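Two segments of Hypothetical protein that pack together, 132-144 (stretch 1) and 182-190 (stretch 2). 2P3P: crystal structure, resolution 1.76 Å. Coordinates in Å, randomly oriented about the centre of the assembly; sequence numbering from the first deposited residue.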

# COMPACT_ATOMS: atom_id res chain seq x y z
N PHE A 132 -9.44 -0.48 -18.23
CA PHE A 132 -10.48 -0.78 -19.20
C PHE A 132 -10.16 -2.03 -20.01
O PHE A 132 -8.99 -2.30 -20.34
N LEU A 133 -11.20 -2.79 -20.35
CA LEU A 133 -11.10 -3.94 -21.25
C LEU A 133 -10.80 -3.49 -22.67
O LEU A 133 -10.96 -2.29 -22.99
N PRO A 134 -10.34 -4.41 -23.52
CA PRO A 134 -10.13 -4.06 -24.92
C PRO A 134 -11.37 -3.50 -25.60
O PRO A 134 -12.51 -3.85 -25.22
N HIS A 135 -11.15 -2.61 -26.57
CA HIS A 135 -12.20 -2.09 -27.47
C HIS A 135 -13.19 -1.20 -26.78
O HIS A 135 -14.30 -0.98 -27.27
N THR A 136 -12.83 -0.66 -25.61
CA THR A 136 -13.78 0.19 -24.90
C THR A 136 -14.22 1.38 -25.73
O THR A 136 -13.37 2.11 -26.24
N ASP A 137 -15.54 1.56 -25.87
CA ASP A 137 -16.14 2.68 -26.61
C ASP A 137 -16.59 3.76 -25.62
O ASP A 137 -17.57 3.59 -24.88
N ARG A 138 -15.89 4.88 -25.61
CA ARG A 138 -16.24 6.00 -24.73
C ARG A 138 -17.51 6.73 -25.13
O ARG A 138 -17.90 7.71 -24.46
N GLN A 139 -18.15 6.35 -26.23
CA GLN A 139 -19.50 6.91 -26.54
C GLN A 139 -20.60 5.87 -26.38
O GLN A 139 -21.74 6.11 -26.78
N SER A 140 -20.27 4.72 -25.83
CA SER A 140 -21.27 3.66 -25.61
C SER A 140 -22.23 4.02 -24.49
O SER A 140 -21.86 4.74 -23.57
N TYR A 141 -23.45 3.52 -24.59
CA TYR A 141 -24.43 3.70 -23.56
C TYR A 141 -23.87 3.28 -22.22
O TYR A 141 -23.98 3.99 -21.21
N ALA A 142 -23.25 2.11 -22.19
CA ALA A 142 -22.70 1.59 -20.92
C ALA A 142 -21.68 2.55 -20.30
O ALA A 142 -21.75 2.83 -19.12
N TYR A 143 -20.73 3.04 -21.09
CA TYR A 143 -19.75 3.96 -20.60
C TYR A 143 -20.35 5.27 -20.10
O TYR A 143 -20.02 5.73 -18.99
N GLN A 144 -21.22 5.89 -20.92
CA GLN A 144 -21.86 7.15 -20.57
C GLN A 144 -22.73 7.06 -19.30
O GLN A 144 -22.73 8.02 -18.48
N PRO A 182 -23.68 -4.72 -14.53
CA PRO A 182 -23.67 -5.27 -15.91
C PRO A 182 -23.25 -4.28 -17.04
O PRO A 182 -22.70 -4.72 -18.05
N LEU A 183 -23.42 -2.98 -16.83
CA LEU A 183 -23.01 -1.99 -17.83
C LEU A 183 -21.51 -1.85 -17.73
O LEU A 183 -20.81 -1.96 -18.73
N ALA A 184 -21.03 -1.64 -16.52
CA ALA A 184 -19.60 -1.53 -16.30
C ALA A 184 -18.79 -2.74 -16.76
O ALA A 184 -17.64 -2.61 -17.20
N ALA A 185 -19.40 -3.92 -16.71
CA ALA A 185 -18.66 -5.16 -17.00
C ALA A 185 -18.13 -5.22 -18.44
O ALA A 185 -17.18 -5.97 -18.72
N ILE A 186 -18.76 -4.48 -19.36
CA ILE A 186 -18.33 -4.50 -20.76
C ILE A 186 -17.04 -3.76 -20.99
O ILE A 186 -16.43 -3.94 -22.06
N PHE A 187 -16.65 -2.90 -20.04
CA PHE A 187 -15.45 -2.09 -20.22
C PHE A 187 -14.50 -1.97 -19.00
O PHE A 187 -13.33 -1.74 -19.20
N LEU A 188 -14.99 -2.15 -17.78
CA LEU A 188 -14.18 -1.99 -16.59
C LEU A 188 -13.73 -3.33 -16.01
O LEU A 188 -14.57 -4.13 -15.54
N SER A 189 -12.43 -3.58 -16.04
CA SER A 189 -11.90 -4.90 -15.72
C SER A 189 -11.44 -4.93 -14.28
O SER A 189 -10.80 -4.00 -13.82
N PRO A 190 -11.67 -6.04 -13.60
CA PRO A 190 -11.20 -6.23 -12.23
C PRO A 190 -9.76 -6.71 -12.17
O PRO A 190 -9.20 -6.82 -11.07

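The packing between the two stretches is organised around Phe187, a buried residue that gives up more surface to the other stretch than any of its neighbours. Its CA-to-CB bond runs sideways, and chi1 near +78° (p) with chi2 near 88° lays the ring along stretch 1, among Phe132, Thr136, Ala142 and Tyr143. Phe132 (m, chi1 -70°) receives the edge of the Phe187 ring on its face: the planes stand at 88°, the centroids are 5.2 Å apart, and Phe132 CE1 lies 3.7 Å from Phe187 CE1. This geometry suits two aromatics, since the slightly positive ring hydrogens of one meet the electron-rich face of the other. The edge of the Phe132 ring is left for Leu188, whose CB points away from stretch 1 but whose t, p conformation brings CD1 back to 4.0 Å from Phe132 CD1.

Tyr143, with chi1 t, extends from the helix and covers one face of Phe187, Tyr143 CD1 lying 3.7 Å from Phe187 CE1; the two planes meet obliquely at 53°.

Around Phe132 and Leu133 the backbones also meet. Phe132 and Leu188 form a single beta bridge, and Leu133 N donates to Phe187 O at 2.6 Å. Leu133 itself points toward stretch 2 in the m, t rotamer, a common one for leucine. Its two methyls spread over the opposing chain: Leu133 CD1 lies 3.3 Å from Ala185 O and Leu133 CD2 3.7 Å from Ser189 CB.

Thr136 ends the type II turn that starts at Leu133. In its m rotamer, Thr136 OG1 donates to Leu133 O at 2.8 Å, tying the turn closed, and sits 3.4 Å from Phe187 CB. Thr136 OG1 also accepts from a water at 3.1 Å; that water also donates to Pro134 O (3.0 Å) and, across the contact, to Ile186 O (2.6 Å), so it joins the two stretches where no direct polar bond does.

At the other end, Ala142 points toward stretch 2 from a helix. Its single methyl fits a close approach: Ala142 CB is 3.5 Å from Leu183 O, 3.9 Å from Leu183 CB and 3.3 Å from Ile186 CD1. Ile186 has its CB directed away, yet chi1 p and chi2 t carry CD1 back over that methyl. Leu183, in the m, t rotamer, points toward stretch 1, and its apolar side chain gives the Ala142 methyl a hydrocarbon neighbour. Just before the helix, Ser140 adopts chi1 p, which places Ser140 OG to accept from Tyr143 N at 3.1 Å, a capping bond that satisfies an amide free at the helix start.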

# COMPACT_ATOMS: atom_id res chain seq x y z
CB PHE A 132 -10.73 0.40 -20.16
CG PHE A 132 -11.38 1.62 -19.53
CD1 PHE A 132 -11.82 1.65 -18.19
CD2 PHE A 132 -11.55 2.74 -20.31
CE1 PHE A 132 -12.40 2.80 -17.67
CE2 PHE A 132 -12.12 3.90 -19.80
CZ PHE A 132 -12.55 3.93 -18.48
CB LEU A 133 -12.44 -4.71 -21.27
CG LEU A 133 -12.71 -5.49 -20.01
CD1 LEU A 133 -14.17 -5.95 -19.98
CD2 LEU A 133 -11.71 -6.64 -19.88
CB PRO A 134 -9.67 -5.38 -25.57
CG PRO A 134 -9.11 -6.18 -24.44
CD PRO A 134 -9.90 -5.79 -23.23
CB HIS A 135 -12.99 -3.24 -28.16
CG HIS A 135 -12.16 -4.08 -29.06
ND1 HIS A 135 -12.65 -5.21 -29.69
CD2 HIS A 135 -10.86 -3.98 -29.44
CE1 HIS A 135 -11.70 -5.75 -30.43
NE2 HIS A 135 -10.60 -5.03 -30.28
CB THR A 136 -13.18 0.66 -23.60
OG1 THR A 136 -13.11 -0.50 -22.74
CG2 THR A 136 -14.04 1.77 -23.00
CB ASP A 137 -17.32 2.19 -27.47
CG ASP A 137 -17.95 3.28 -28.29
OD1 ASP A 137 -17.43 4.43 -28.28
OD2 ASP A 137 -18.96 2.99 -28.98
CB ARG A 138 -15.05 6.96 -24.62
CG ARG A 138 -13.87 6.33 -23.87
CD ARG A 138 -12.53 6.91 -24.21
NE ARG A 138 -11.48 6.19 -23.49
CZ ARG A 138 -10.91 5.05 -23.90
NH1 ARG A 138 -11.26 4.44 -25.06
NH2 ARG A 138 -9.97 4.52 -23.13
CB GLN A 139 -19.55 7.55 -27.92
CG GLN A 139 -18.53 8.67 -28.14
CD GLN A 139 -18.90 9.93 -27.38
OE1 GLN A 139 -18.10 10.46 -26.61
NE2 GLN A 139 -20.13 10.41 -27.58
CB SER A 140 -20.64 2.30 -25.28
OG SER A 140 -19.97 2.27 -24.03
CB TYR A 141 -25.67 2.87 -23.93
CG TYR A 141 -26.93 3.30 -23.21
CD1 TYR A 141 -27.93 4.01 -23.88
CD2 TYR A 141 -27.11 3.00 -21.86
CE1 TYR A 141 -29.09 4.40 -23.22
CE2 TYR A 141 -28.23 3.41 -21.19
CZ TYR A 141 -29.22 4.11 -21.86
OH TYR A 141 -30.36 4.47 -21.17
CB ALA A 142 -22.10 0.20 -21.12
CB TYR A 143 -18.66 4.22 -21.65
CG TYR A 143 -17.55 5.13 -21.18
CD1 TYR A 143 -16.36 4.62 -20.68
CD2 TYR A 143 -17.67 6.51 -21.29
CE1 TYR A 143 -15.33 5.47 -20.29
CE2 TYR A 143 -16.66 7.35 -20.88
CZ TYR A 143 -15.49 6.82 -20.42
OH TYR A 143 -14.52 7.69 -20.06
CB GLN A 144 -22.63 7.74 -21.80
CG GLN A 144 -21.63 8.26 -22.84
CD GLN A 144 -22.21 8.60 -24.25
OE1 GLN A 144 -23.31 8.17 -24.62
NE2 GLN A 144 -21.44 9.39 -25.02
CB PRO A 182 -25.10 -5.79 -16.10
CG PRO A 182 -25.61 -5.97 -14.69
CD PRO A 182 -25.01 -4.85 -13.92
CB LEU A 183 -23.65 -0.64 -17.60
CG LEU A 183 -25.18 -0.59 -17.67
CD1 LEU A 183 -25.66 0.81 -17.23
CD2 LEU A 183 -25.64 -0.98 -19.08
CB ALA A 184 -19.34 -1.23 -14.80
CB ALA A 185 -19.56 -6.39 -16.73
CB ILE A 186 -19.42 -3.98 -21.78
CG1 ILE A 186 -19.58 -2.47 -21.79
CG2 ILE A 186 -20.75 -4.61 -21.48
CD1 ILE A 186 -20.38 -1.93 -23.01
CB PHE A 187 -15.82 -0.73 -20.77
CG PHE A 187 -16.37 0.23 -19.75
CD1 PHE A 187 -15.51 1.05 -19.01
CD2 PHE A 187 -17.74 0.30 -19.52
CE1 PHE A 187 -16.02 1.93 -18.10
CE2 PHE A 187 -18.25 1.17 -18.59
CZ PHE A 187 -17.40 1.96 -17.87
CB LEU A 188 -14.98 -1.30 -15.52
CG LEU A 188 -14.18 -0.90 -14.31
CD1 LEU A 188 -12.85 -0.11 -14.73
CD2 LEU A 188 -15.09 -0.02 -13.39
CB SER A 189 -10.68 -5.27 -16.60
OG SER A 189 -10.01 -6.43 -16.11
CB PRO A 190 -12.14 -7.31 -11.69
CG PRO A 190 -12.47 -8.14 -12.89
CD PRO A 190 -12.32 -7.25 -14.12
O HOH W 1 -14.91 -2.76 -23.74